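Local coordinates for protein amorpha-4,11-diene synthase (Artemisia annua, PDB 4GAX) that probably cyclises farnesyl diphosphate to a sesquiterpene, being an engineered variant of a plant alpha-bisabolol synthase, at residues T332-R337 with L343-E348; F439-A442 with P447-R450; K505-E510 with A524-V529. One frame throughout, in Å; residues are numbered along the deposited sequence.

Interaction 1 (T332-R337 with L343-E348); sequences TEAIER and LDMIPE
Met345 reaches across to the helix segment 332-337 and lays its terminal methyl on the backbone at Ala334, with CE 3.3 Å from Ala334 N. Its chain is extended about CB-CG (chi2 176°), then bends about CG-SD (chi3 -139°), which brings CE onto the helix. There the methyl sits in a notch: Ala334 CB lies 3.8 Å from Met345 CE, and the first carbons of the Glu333 side chain wall off the neighbouring side, CG coming within 3.7 Å of the same methyl. The glutamate chain runs roughly perpendicular to the methionine, and its bend at chi2 (52°) carries the carboxylate past the methyl toward Arg337. Ile346 closes the inner side end-on, its CD1 meeting Ala334 CB at 3.6 Å; both residues are buried, and Tyr354 of helix 351-370 packs against Ile346 while its hydroxyl bonds Ala334 O. This is the tight part, built from methyl and methylene groups laid against the helix backbone at Ala334, a residue small enough to let the loop approach.

The outer part is looser. Arg337 lies obliquely to Met345, its NE 4.2 Å from Met345 SD, too far for more than loose contact. That NE has no hydrogen-bond partner in the model although the contact buries it; Glu333 OE2, 3.6 Å from Arg337 NE, gives a long salt bridge within the helix. Arg337 as a whole is exposed. The whole is a helix-loop-helix connection: after helix 325-337 the chain makes a 3-10 turn, doubles back on the last helical turns and enters helix 351-370, within the all-helical class I terpene synthase fold.

Interaction 2 (F439-A442 with P447-R450); sequences FEWA and PLLR
The indole of Trp441 meets Leu448 and Leu449 at the CH2 end of its six-membered ring, Leu449 standing well off the ring plane on one side and Leu448 CD2 slightly off it on the other; both come to it obliquely. CH2 is shared: Leu448 CD2 lies 3.9 Å from Trp441 CH2, and Leu449 CG stands equally far from that carbon. From there the two leucines divide the ring, Leu448 extending along the CZ2 side and Leu449 placing CD1 4.1 Å from Trp441 CZ3. The second flat group, the guanidinium of Arg450, turns one face to its own segment, with Pro447 CA 3.8 Å above the plane and displaced toward the rim. Trp441 reaches the next helix because its CG stands opposite the backbone N (chi1 -178°), which throws the ring outward from helix 436-443. These are two consecutive helices of the class I terpene synthase fold, 436-443 and 447-461, joined by a short connection; the second carries at its C-terminal end the start of what is probably the family's second metal-binding (NSE/DTE) motif. With an alanine here in place of Trp441 the indole is gone, which would probably open a gap between the two helices and leave Leu448 CD2 and Leu449 CG without their shared neighbour. Tyr427 of helix 419-429 and Thr514 and Thr516 of a loop also touch the indole. Leu449 also packs on Asn420 and Thr423 of helix 419-429.

Interaction 3 (K505-E510 with A524-V529); sequences KDINRE and AVINLV
Ile507 sets CG1 beside its backbone N and CG2 opposite it (chi1 -72°), spreading two methyl-bearing branches toward Ile526 and Val529. Ile526 answers with CG1 trans to its own N (chi1 -163°); CB leaves the backbone across the line to Ile507, and chi1 together with the bend at chi2 brings CD1 to it. The helices that carry them, 489-513 and 519-535, follow one another in the chain and run in broadly opposite directions, a helical hairpin in the C-terminal part of the terpene synthase fold.

Across the hairpin, Ile507 touches with both of its branches. CG2 meets Ile526 CD1 at 3.7 Å, the two side chains lying obliquely to each other. CD1, on the other branch, meets Val529 CG1 at 3.8 Å, where the two side chains lie alongside each other, pointing opposite ways; Val529 CG1 also comes within 4.2 Å of Ile507 CG2. All three residues are buried and the contact is purely apolar. Tyr451 and Leu455 of helix 447-461 press on Ile507 as well, while Trp215 lies against Ile526.

The polar groups of helix 489-513 find partners outside this contact or within their own helix. The buried amide of Asn508 is satisfied by bonds from Trp215 NE1 to OD1 and from ND2 to the carbonyls of Ser168 and Arg170. Arg509 links Asp506 and Glu510 into a salt-bridge network, its bonds to Asp506 OD1 being weak. Its hold on Glu510 is side-on and fixes the guanidinium's rotation: NE, 3.2 Å from Glu510 OE2, arrives 37° out of the carboxylate plane, whereas Arg509 NH2, also 3.2 Å from Glu510 OE2, uses that oxygen's anti lone pair.

In the fold
Interactions 2 and 3 are joined directly, their centres 11 Å apart. Leu448 is the shared piece: its CD1 lies 3.8 Å from Ile507 CG2 and its CD2 3.8 Å from Val525 CG1, so the turn of 439-450 wedges against the hairpin of 505-529. Pro447 adds to the join, its CB 3.6 Å from Glu510 CD. Interaction 1 stands apart near the periphery, about 15 Å from interaction 2 and 20 Å from interaction 3 between nearest atoms. Its helix hydrogen-bonds through Thr332 to Tyr319, which lies in the aspartate-rich DDIYD sequence, probably a metal-binding motif of the active site, as in relatives.

Interaction 1 (T332-R337 with L343-E348)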
ATOM      1  N   THR A 332     -22.288   9.830 -18.036  1.00 33.77           N
ATOM      2  CA  THR A 332     -21.499   8.737 -18.600  1.00 35.95           C
ATOM      3  C   THR A 332     -21.120   8.977 -20.068  1.00 39.05           C
ATOM      4  O   THR A 332     -19.993   8.688 -20.473  1.00 37.34           O
ATOM      5  CB  THR A 332     -22.248   7.400 -18.500  1.00 39.15           C
ATOM      6  OG1 THR A 332     -22.534   7.111 -17.122  1.00 37.90           O
ATOM      7  CG2 THR A 332     -21.411   6.269 -19.107  1.00 38.10           C
ATOM      8  N   GLU A 333     -22.052   9.493 -20.867  1.00 37.41           N
ATOM      9  CA  GLU A 333     -21.746   9.775 -22.272  1.00 42.86           C
ATOM     10  C   GLU A 333     -20.766  10.941 -22.379  1.00 35.89           C
ATOM     11  O   GLU A 333     -19.873  10.938 -23.235  1.00 38.56           O
ATOM     12  CB  GLU A 333     -23.021  10.048 -23.084  1.00 54.83           C
ATOM     13  CG  GLU A 333     -22.763  10.419 -24.541  1.00 69.36           C
ATOM     14  CD  GLU A 333     -21.865   9.418 -25.265  1.00 81.68           C
ATOM     15  OE1 GLU A 333     -22.083   8.195 -25.111  1.00 82.60           O
ATOM     16  OE2 GLU A 333     -20.939   9.857 -25.987  1.00 85.62           O
ATOM     17  N   ALA A 334     -20.930  11.930 -21.505  1.00 29.74           N
ATOM     18  CA  ALA A 334     -19.988  13.041 -21.432  1.00 35.52           C
ATOM     19  C   ALA A 334     -18.575  12.539 -21.106  1.00 27.11           C
ATOM     20  O   ALA A 334     -17.579  13.063 -21.620  1.00 29.77           O
ATOM     21  CB  ALA A 334     -20.443  14.049 -20.402  1.00 36.68           C
ATOM     22  N   ILE A 335     -18.480  11.527 -20.249  1.00 33.20           N
ATOM     23  CA  ILE A 335     -17.168  10.968 -19.928  1.00 33.39           C
ATOM     24  C   ILE A 335     -16.618  10.220 -21.147  1.00 32.03           C
ATOM     25  O   ILE A 335     -15.433  10.343 -21.466  1.00 30.70           O
ATOM     26  CB  ILE A 335     -17.203  10.080 -18.665  1.00 35.32           C
ATOM     27  CG1 ILE A 335     -17.437  10.947 -17.428  1.00 27.74           C
ATOM     28  CG2 ILE A 335     -15.878   9.313 -18.488  1.00 31.47           C
ATOM     29  CD1 ILE A 335     -16.227  11.818 -17.036  1.00 27.95           C
ATOM     30  N   GLU A 336     -17.487   9.479 -21.841  1.00 34.17           N
ATOM     31  CA  GLU A 336     -17.107   8.804 -23.085  1.00 37.47           C
ATOM     32  C   GLU A 336     -16.618   9.809 -24.120  1.00 38.22           C
ATOM     33  O   GLU A 336     -15.667   9.539 -24.859  1.00 35.01           O
ATOM     34  CB  GLU A 336     -18.281   8.009 -23.675  1.00 37.24           C
ATOM     35  CG  GLU A 336     -18.740   6.813 -22.854  1.00 40.11           C
ATOM     36  CD  GLU A 336     -17.735   5.666 -22.817  1.00 41.48           C
ATOM     37  OE1 GLU A 336     -16.668   5.755 -23.465  1.00 42.90           O
ATOM     38  OE2 GLU A 336     -18.023   4.657 -22.132  1.00 42.05           O
ATOM     39  N   ARG A 337     -17.275  10.966 -24.166  1.00 36.44           N
ATOM     40  CA  ARG A 337     -16.932  12.016 -25.120  1.00 44.37           C
ATOM     41  C   ARG A 337     -15.588  12.658 -24.787  1.00 39.22           C
ATOM     42  O   ARG A 337     -14.817  12.984 -25.687  1.00 36.65           O
ATOM     43  CB  ARG A 337     -18.040  13.072 -25.170  1.00 54.71           C
ATOM     44  CG  ARG A 337     -18.373  13.556 -26.570  1.00 66.94           C
ATOM     45  CD  ARG A 337     -19.742  14.221 -26.609  1.00 81.21           C
ATOM     46  NE  ARG A 337     -20.793  13.301 -27.037  1.00 88.98           N
ATOM     47  CZ  ARG A 337     -21.229  13.206 -28.290  1.00 90.99           C
ATOM     48  NH1 ARG A 337     -20.703  13.977 -29.234  1.00 85.35           N
ATOM     49  NH2 ARG A 337     -22.190  12.343 -28.599  1.00 91.42           N
ATOM     50  N   LEU A 343     -19.779  20.399 -22.456  1.00 39.01           N
ATOM     51  CA  LEU A 343     -20.161  20.920 -21.142  1.00 37.21           C
ATOM     52  C   LEU A 343     -21.634  21.336 -21.139  1.00 37.59           C
ATOM     53  O   LEU A 343     -22.310  21.289 -20.108  1.00 40.74           O
ATOM     54  CB  LEU A 343     -19.289  22.126 -20.804  1.00 42.81           C
ATOM     55  CG  LEU A 343     -18.990  22.549 -19.362  1.00 51.80           C
ATOM     56  CD1 LEU A 343     -20.056  23.477 -18.838  1.00 55.20           C
ATOM     57  CD2 LEU A 343     -18.788  21.353 -18.424  1.00 47.37           C
ATOM     58  N   ASP A 344     -22.126  21.733 -22.306  1.00 29.09           N
ATOM     59  CA  ASP A 344     -23.511  22.188 -22.454  1.00 30.59           C
ATOM     60  C   ASP A 344     -24.518  21.047 -22.437  1.00 38.71           C
ATOM     61  O   ASP A 344     -25.727  21.275 -22.283  1.00 48.07           O
ATOM     62  CB  ASP A 344     -23.668  22.963 -23.759  1.00 36.97           C
ATOM     63  CG  ASP A 344     -23.077  24.350 -23.680  1.00 64.22           C
ATOM     64  OD1 ASP A 344     -23.070  24.927 -22.568  1.00 65.26           O
ATOM     65  OD2 ASP A 344     -22.626  24.863 -24.728  1.00 77.72           O
ATOM     66  N   MET A 345     -24.039  19.821 -22.620  1.00 36.38           N
ATOM     67  CA  MET A 345     -24.948  18.683 -22.685  1.00 42.66           C
ATOM     68  C   MET A 345     -25.212  18.106 -21.288  1.00 42.43           C
ATOM     69  O   MET A 345     -25.965  17.149 -21.131  1.00 37.74           O
ATOM     70  CB  MET A 345     -24.399  17.601 -23.634  1.00 47.98           C
ATOM     71  CG  MET A 345     -23.538  16.534 -22.961  1.00 56.19           C
ATOM     72  SD  MET A 345     -22.980  15.210 -24.065  1.00104.24           S
ATOM     73  CE  MET A 345     -23.184  13.787 -22.989  1.00 52.98           C
ATOM     74  N   ILE A 346     -24.625  18.734 -20.274  1.00 42.78           N
ATOM     75  CA  ILE A 346     -24.535  18.155 -18.935  1.00 42.80           C
ATOM     76  C   ILE A 346     -25.401  18.864 -17.890  1.00 46.19           C
ATOM     77  O   ILE A 346     -25.440  20.095 -17.853  1.00 36.86           O
ATOM     78  CB  ILE A 346     -23.063  18.193 -18.477  1.00 39.57           C
ATOM     79  CG1 ILE A 346     -22.201  17.346 -19.421  1.00 45.09           C
ATOM     80  CG2 ILE A 346     -22.915  17.742 -17.041  1.00 40.39           C
ATOM     81  CD1 ILE A 346     -20.699  17.420 -19.128  1.00 43.03           C
ATOM     82  N   PRO A 347     -26.096  18.087 -17.034  1.00 50.76           N
ATOM     83  CA  PRO A 347     -26.872  18.631 -15.905  1.00 48.29           C
ATOM     84  C   PRO A 347     -26.079  19.663 -15.082  1.00 44.64           C
ATOM     85  O   PRO A 347     -24.902  19.429 -14.776  1.00 37.04           O
ATOM     86  CB  PRO A 347     -27.158  17.390 -15.058  1.00 48.64           C
ATOM     87  CG  PRO A 347     -27.219  16.286 -16.052  1.00 50.16           C
ATOM     88  CD  PRO A 347     -26.195  16.619 -17.112  1.00 47.87           C
ATOM     89  N   GLU A 348     -26.725  20.777 -14.732  1.00 35.81           N
ATOM     90  CA  GLU A 348     -26.062  21.927 -14.097  1.00 38.20           C
ATOM     91  C   GLU A 348     -25.119  21.586 -12.940  1.00 38.69           C
ATOM     92  O   GLU A 348     -23.959  22.009 -12.928  1.00 39.34           O
ATOM     93  CB  GLU A 348     -27.100  22.952 -13.627  1.00 51.86           C
ATOM     94  CG  GLU A 348     -26.633  24.394 -13.712  1.00 66.17           C
ATOM     95  CD  GLU A 348     -26.428  24.847 -15.145  1.00 64.69           C
ATOM     96  OE1 GLU A 348     -25.612  25.762 -15.380  1.00 66.31           O
ATOM     97  OE2 GLU A 348     -27.088  24.281 -16.040  1.00 65.07           O
TER

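Interaction 2 (F439-A442 with P447-R450)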
ATOM      1  N   PHE A 439       0.754  -2.210 -19.807  1.00 34.22           N
ATOM      2  CA  PHE A 439      -0.647  -1.938 -20.117  1.00 33.22           C
ATOM      3  C   PHE A 439      -1.371  -3.169 -20.625  1.00 33.45           C
ATOM      4  O   PHE A 439      -2.544  -3.372 -20.308  1.00 35.36           O
ATOM      5  CB  PHE A 439      -0.784  -0.788 -21.113  1.00 42.87           C
ATOM      6  CG  PHE A 439      -1.013   0.540 -20.458  1.00 31.97           C
ATOM      7  CD1 PHE A 439      -2.220   0.809 -19.831  1.00 31.74           C
ATOM      8  CD2 PHE A 439      -0.028   1.512 -20.461  1.00 33.22           C
ATOM      9  CE1 PHE A 439      -2.443   2.034 -19.218  1.00 32.30           C
ATOM     10  CE2 PHE A 439      -0.246   2.731 -19.863  1.00 29.42           C
ATOM     11  CZ  PHE A 439      -1.458   2.993 -19.239  1.00 32.70           C
ATOM     12  N   GLU A 440      -0.684  -3.982 -21.423  1.00 23.56           N
ATOM     13  CA  GLU A 440      -1.246  -5.259 -21.842  1.00 33.12           C
ATOM     14  C   GLU A 440      -1.606  -6.082 -20.606  1.00 29.06           C
ATOM     15  O   GLU A 440      -2.686  -6.681 -20.530  1.00 28.23           O
ATOM     16  CB  GLU A 440      -0.256  -6.026 -22.725  1.00 43.31           C
ATOM     17  CG  GLU A 440      -0.001  -5.387 -24.080  1.00 50.64           C
ATOM     18  CD  GLU A 440       1.151  -6.048 -24.825  1.00 65.47           C
ATOM     19  OE1 GLU A 440       1.786  -6.966 -24.253  1.00 70.85           O
ATOM     20  OE2 GLU A 440       1.423  -5.649 -25.981  1.00 67.14           O
ATOM     21  N   TRP A 441      -0.701  -6.115 -19.638  1.00 33.47           N
ATOM     22  CA  TRP A 441      -0.974  -6.797 -18.379  1.00 33.99           C
ATOM     23  C   TRP A 441      -2.251  -6.250 -17.736  1.00 32.63           C
ATOM     24  O   TRP A 441      -3.179  -7.002 -17.424  1.00 29.70           O
ATOM     25  CB  TRP A 441       0.201  -6.639 -17.410  1.00 28.08           C
ATOM     26  CG  TRP A 441      -0.034  -7.358 -16.127  1.00 30.74           C
ATOM     27  CD1 TRP A 441       0.069  -8.706 -15.910  1.00 34.85           C
ATOM     28  CD2 TRP A 441      -0.422  -6.779 -14.882  1.00 33.82           C
ATOM     29  NE1 TRP A 441      -0.233  -8.997 -14.604  1.00 33.29           N
ATOM     30  CE2 TRP A 441      -0.533  -7.830 -13.948  1.00 35.73           C
ATOM     31  CE3 TRP A 441      -0.685  -5.469 -14.462  1.00 30.03           C
ATOM     32  CZ2 TRP A 441      -0.897  -7.613 -12.624  1.00 27.54           C
ATOM     33  CZ3 TRP A 441      -1.041  -5.254 -13.145  1.00 26.09           C
ATOM     34  CH2 TRP A 441      -1.144  -6.319 -12.241  1.00 32.11           C
ATOM     35  N   ALA A 442      -2.287  -4.931 -17.570  1.00 28.44           N
ATOM     36  CA  ALA A 442      -3.441  -4.223 -17.011  1.00 31.27           C
ATOM     37  C   ALA A 442      -4.764  -4.572 -17.683  1.00 31.70           C
ATOM     38  O   ALA A 442      -5.778  -4.755 -17.005  1.00 35.79           O
ATOM     39  CB  ALA A 442      -3.211  -2.712 -17.059  1.00 28.10           C
ATOM     40  N   PRO A 447      -5.162 -11.909 -12.482  1.00 23.73           N
ATOM     41  CA  PRO A 447      -5.662 -12.356 -11.175  1.00 27.54           C
ATOM     42  C   PRO A 447      -5.318 -11.404 -10.017  1.00 20.45           C
ATOM     43  O   PRO A 447      -6.117 -11.252  -9.085  1.00 26.34           O
ATOM     44  CB  PRO A 447      -4.966 -13.704 -10.990  1.00 34.67           C
ATOM     45  CG  PRO A 447      -4.850 -14.231 -12.395  1.00 32.85           C
ATOM     46  CD  PRO A 447      -4.579 -13.019 -13.262  1.00 30.44           C
ATOM     47  N   LEU A 448      -4.144 -10.784 -10.060  1.00 28.54           N
ATOM     48  CA  LEU A 448      -3.719  -9.918  -8.963  1.00 26.53           C
ATOM     49  C   LEU A 448      -4.708  -8.758  -8.732  1.00 27.94           C
ATOM     50  O   LEU A 448      -5.024  -8.428  -7.589  1.00 25.04           O
ATOM     51  CB  LEU A 448      -2.315  -9.381  -9.214  1.00 25.66           C
ATOM     52  CG  LEU A 448      -1.755  -8.330  -8.249  1.00 29.95           C
ATOM     53  CD1 LEU A 448      -1.654  -8.881  -6.829  1.00 30.28           C
ATOM     54  CD2 LEU A 448      -0.394  -7.855  -8.720  1.00 35.73           C
ATOM     55  N   LEU A 449      -5.205  -8.157  -9.810  1.00 24.55           N
ATOM     56  CA  LEU A 449      -6.144  -7.044  -9.675  1.00 32.00           C
ATOM     57  C   LEU A 449      -7.524  -7.548  -9.265  1.00 27.67           C
ATOM     58  O   LEU A 449      -8.236  -6.891  -8.506  1.00 26.43           O
ATOM     59  CB  LEU A 449      -6.220  -6.224 -10.965  1.00 26.39           C
ATOM     60  CG  LEU A 449      -4.901  -5.539 -11.347  1.00 29.62           C
ATOM     61  CD1 LEU A 449      -5.066  -4.684 -12.621  1.00 29.80           C
ATOM     62  CD2 LEU A 449      -4.372  -4.703 -10.204  1.00 27.15           C
ATOM     63  N   ARG A 450      -7.904  -8.720  -9.769  1.00 24.51           N
ATOM     64  CA  ARG A 450      -9.154  -9.352  -9.357  1.00 27.57           C
ATOM     65  C   ARG A 450      -9.132  -9.641  -7.865  1.00 29.02           C
ATOM     66  O   ARG A 450     -10.135  -9.436  -7.166  1.00 27.09           O
ATOM     67  CB  ARG A 450      -9.375 -10.669 -10.110  1.00 34.19           C
ATOM     68  CG  ARG A 450     -10.774 -11.262  -9.918  1.00 34.68           C
ATOM     69  CD  ARG A 450     -10.815 -12.727 -10.316  1.00 50.88           C
ATOM     70  NE  ARG A 450      -9.994 -12.990 -11.501  1.00 67.75           N
ATOM     71  CZ  ARG A 450      -9.215 -14.059 -11.656  1.00 72.31           C
ATOM     72  NH1 ARG A 450      -9.138 -14.978 -10.700  1.00 72.27           N
ATOM     73  NH2 ARG A 450      -8.506 -14.209 -12.771  1.00 69.33           N
TER

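Interaction 3 (K505-E510 with A524-V529)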
ATOM      1  N   LYS A 505      -2.755 -14.733   0.754  1.00 20.44           N
ATOM      2  CA  LYS A 505      -1.867 -15.763   0.220  1.00 18.73           C
ATOM      3  C   LYS A 505      -1.950 -15.826  -1.313  1.00 17.55           C
ATOM      4  O   LYS A 505      -0.927 -15.993  -1.993  1.00 20.35           O
ATOM      5  CB  LYS A 505      -2.161 -17.132   0.861  1.00 20.95           C
ATOM      6  CG  LYS A 505      -1.540 -17.285   2.266  1.00 24.11           C
ATOM      7  CD  LYS A 505      -1.798 -18.665   2.890  1.00 28.53           C
ATOM      8  CE  LYS A 505      -3.274 -18.885   3.155  1.00 28.10           C
ATOM      9  NZ  LYS A 505      -3.493 -20.213   3.813  1.00 24.99           N
ATOM     10  N   ASP A 506      -3.160 -15.708  -1.854  1.00 19.27           N
ATOM     11  CA  ASP A 506      -3.337 -15.677  -3.306  1.00 21.00           C
ATOM     12  C   ASP A 506      -2.583 -14.493  -3.900  1.00 20.52           C
ATOM     13  O   ASP A 506      -1.937 -14.595  -4.950  1.00 22.68           O
ATOM     14  CB  ASP A 506      -4.823 -15.555  -3.661  1.00 21.42           C
ATOM     15  CG  ASP A 506      -5.575 -16.854  -3.475  1.00 30.78           C
ATOM     16  OD1 ASP A 506      -4.972 -17.933  -3.695  1.00 27.17           O
ATOM     17  OD2 ASP A 506      -6.773 -16.795  -3.115  1.00 37.29           O
ATOM     18  N   ILE A 507      -2.667 -13.358  -3.221  1.00 19.29           N
ATOM     19  CA  ILE A 507      -1.995 -12.147  -3.697  1.00 21.06           C
ATOM     20  C   ILE A 507      -0.474 -12.263  -3.633  1.00 23.95           C
ATOM     21  O   ILE A 507       0.236 -11.769  -4.525  1.00 20.39           O
ATOM     22  CB  ILE A 507      -2.488 -10.918  -2.913  1.00 21.58           C
ATOM     23  CG1 ILE A 507      -3.920 -10.595  -3.359  1.00 27.46           C
ATOM     24  CG2 ILE A 507      -1.584  -9.714  -3.151  1.00 20.48           C
ATOM     25  CD1 ILE A 507      -4.720  -9.850  -2.322  1.00 24.40           C
ATOM     26  N   ASN A 508       0.038 -12.902  -2.580  1.00 21.49           N
ATOM     27  CA  ASN A 508       1.477 -13.174  -2.518  1.00 19.14           C
ATOM     28  C   ASN A 508       1.941 -13.970  -3.717  1.00 17.96           C
ATOM     29  O   ASN A 508       2.982 -13.665  -4.304  1.00 19.11           O
ATOM     30  CB  ASN A 508       1.865 -13.916  -1.230  1.00 20.61           C
ATOM     31  CG  ASN A 508       1.857 -13.009  -0.010  1.00 23.38           C
ATOM     32  OD1 ASN A 508       1.884 -11.771  -0.131  1.00 21.48           O
ATOM     33  ND2 ASN A 508       1.847 -13.624   1.181  1.00 20.34           N
ATOM     34  N   ARG A 509       1.181 -14.999  -4.079  1.00 19.14           N
ATOM     35  CA  ARG A 509       1.568 -15.833  -5.229  1.00 20.40           C
ATOM     36  C   ARG A 509       1.620 -14.997  -6.506  1.00 19.61           C
ATOM     37  O   ARG A 509       2.589 -15.071  -7.264  1.00 22.23           O
ATOM     38  CB  ARG A 509       0.611 -17.012  -5.389  1.00 13.92           C
ATOM     39  CG  ARG A 509       0.939 -17.981  -6.554  1.00 24.32           C
ATOM     40  CD  ARG A 509      -0.300 -18.830  -6.893  1.00 32.97           C
ATOM     41  NE  ARG A 509      -1.464 -17.955  -7.065  1.00 52.74           N
ATOM     42  CZ  ARG A 509      -2.655 -18.133  -6.495  1.00 51.71           C
ATOM     43  NH1 ARG A 509      -2.891 -19.183  -5.717  1.00 44.84           N
ATOM     44  NH2 ARG A 509      -3.619 -17.250  -6.717  1.00 49.58           N
ATOM     45  N   GLU A 510       0.594 -14.178  -6.741  1.00 16.36           N
ATOM     46  CA  GLU A 510       0.577 -13.363  -7.962  1.00 20.43           C
ATOM     47  C   GLU A 510       1.746 -12.372  -7.954  1.00 17.70           C
ATOM     48  O   GLU A 510       2.341 -12.093  -8.989  1.00 19.37           O
ATOM     49  CB  GLU A 510      -0.760 -12.618  -8.114  1.00 20.05           C
ATOM     50  CG  GLU A 510      -1.967 -13.539  -8.216  1.00 17.41           C
ATOM     51  CD  GLU A 510      -1.875 -14.510  -9.383  1.00 32.56           C
ATOM     52  OE1 GLU A 510      -1.426 -14.101 -10.489  1.00 23.15           O
ATOM     53  OE2 GLU A 510      -2.259 -15.687  -9.193  1.00 33.00           O
ATOM     54  N   ALA A 524       4.274  -0.689  -6.292  1.00 21.57           N
ATOM     55  CA  ALA A 524       3.167   0.252  -6.088  1.00 20.54           C
ATOM     56  C   ALA A 524       1.857  -0.498  -5.924  1.00 21.86           C
ATOM     57  O   ALA A 524       1.065  -0.173  -5.050  1.00 22.01           O
ATOM     58  CB  ALA A 524       3.057   1.235  -7.270  1.00 18.15           C
ATOM     59  N   VAL A 525       1.620  -1.484  -6.789  1.00 15.72           N
ATOM     60  CA  VAL A 525       0.406  -2.277  -6.704  1.00 15.97           C
ATOM     61  C   VAL A 525       0.321  -2.977  -5.346  1.00 19.79           C
ATOM     62  O   VAL A 525      -0.721  -2.940  -4.704  1.00 20.84           O
ATOM     63  CB  VAL A 525       0.296  -3.330  -7.835  1.00 22.34           C
ATOM     64  CG1 VAL A 525      -0.873  -4.296  -7.551  1.00 17.16           C
ATOM     65  CG2 VAL A 525       0.105  -2.639  -9.210  1.00 24.33           C
ATOM     66  N   ILE A 526       1.409  -3.607  -4.906  1.00 18.15           N
ATOM     67  CA  ILE A 526       1.347  -4.391  -3.675  1.00 16.69           C
ATOM     68  C   ILE A 526       1.120  -3.470  -2.472  1.00 15.63           C
ATOM     69  O   ILE A 526       0.437  -3.848  -1.519  1.00 18.89           O
ATOM     70  CB  ILE A 526       2.585  -5.327  -3.462  1.00 22.37           C
ATOM     71  CG1 ILE A 526       2.280  -6.393  -2.407  1.00 21.79           C
ATOM     72  CG2 ILE A 526       3.841  -4.557  -3.009  1.00 18.01           C
ATOM     73  CD1 ILE A 526       1.228  -7.390  -2.844  1.00 26.36           C
ATOM     74  N   ASN A 527       1.655  -2.252  -2.538  1.00 14.44           N
ATOM     75  CA  ASN A 527       1.469  -1.307  -1.440  1.00 16.14           C
ATOM     76  C   ASN A 527      -0.000  -0.904  -1.385  1.00 18.69           C
ATOM     77  O   ASN A 527      -0.597  -0.851  -0.310  1.00 19.24           O
ATOM     78  CB  ASN A 527       2.360  -0.070  -1.609  1.00 15.99           C
ATOM     79  CG  ASN A 527       3.837  -0.370  -1.397  1.00 22.57           C
ATOM     80  OD1 ASN A 527       4.205  -1.386  -0.780  1.00 17.32           O
ATOM     81  ND2 ASN A 527       4.692   0.519  -1.900  1.00 14.28           N
ATOM     82  N   LEU A 528      -0.587  -0.626  -2.551  1.00 17.10           N
ATOM     83  CA  LEU A 528      -2.007  -0.266  -2.590  1.00 16.28           C
ATOM     84  C   LEU A 528      -2.887  -1.404  -2.076  1.00 21.38           C
ATOM     85  O   LEU A 528      -3.919  -1.154  -1.455  1.00 18.29           O
ATOM     86  CB  LEU A 528      -2.446   0.158  -3.999  1.00 15.04           C
ATOM     87  CG  LEU A 528      -1.894   1.529  -4.418  1.00 21.03           C
ATOM     88  CD1 LEU A 528      -2.212   1.815  -5.886  1.00 29.16           C
ATOM     89  CD2 LEU A 528      -2.462   2.637  -3.532  1.00 19.08           C
ATOM     90  N   VAL A 529      -2.496  -2.650  -2.325  1.00 16.41           N
ATOM     91  CA  VAL A 529      -3.264  -3.780  -1.768  1.00 19.50           C
ATOM     92  C   VAL A 529      -3.139  -3.831  -0.247  1.00 13.91           C
ATOM     93  O   VAL A 529      -4.130  -4.002   0.460  1.00 20.50           O
ATOM     94  CB  VAL A 529      -2.792  -5.147  -2.352  1.00 23.64           C
ATOM     95  CG1 VAL A 529      -3.523  -6.301  -1.672  1.00 26.44           C
ATOM     96  CG2 VAL A 529      -3.032  -5.201  -3.857  1.00 24.16           C
TER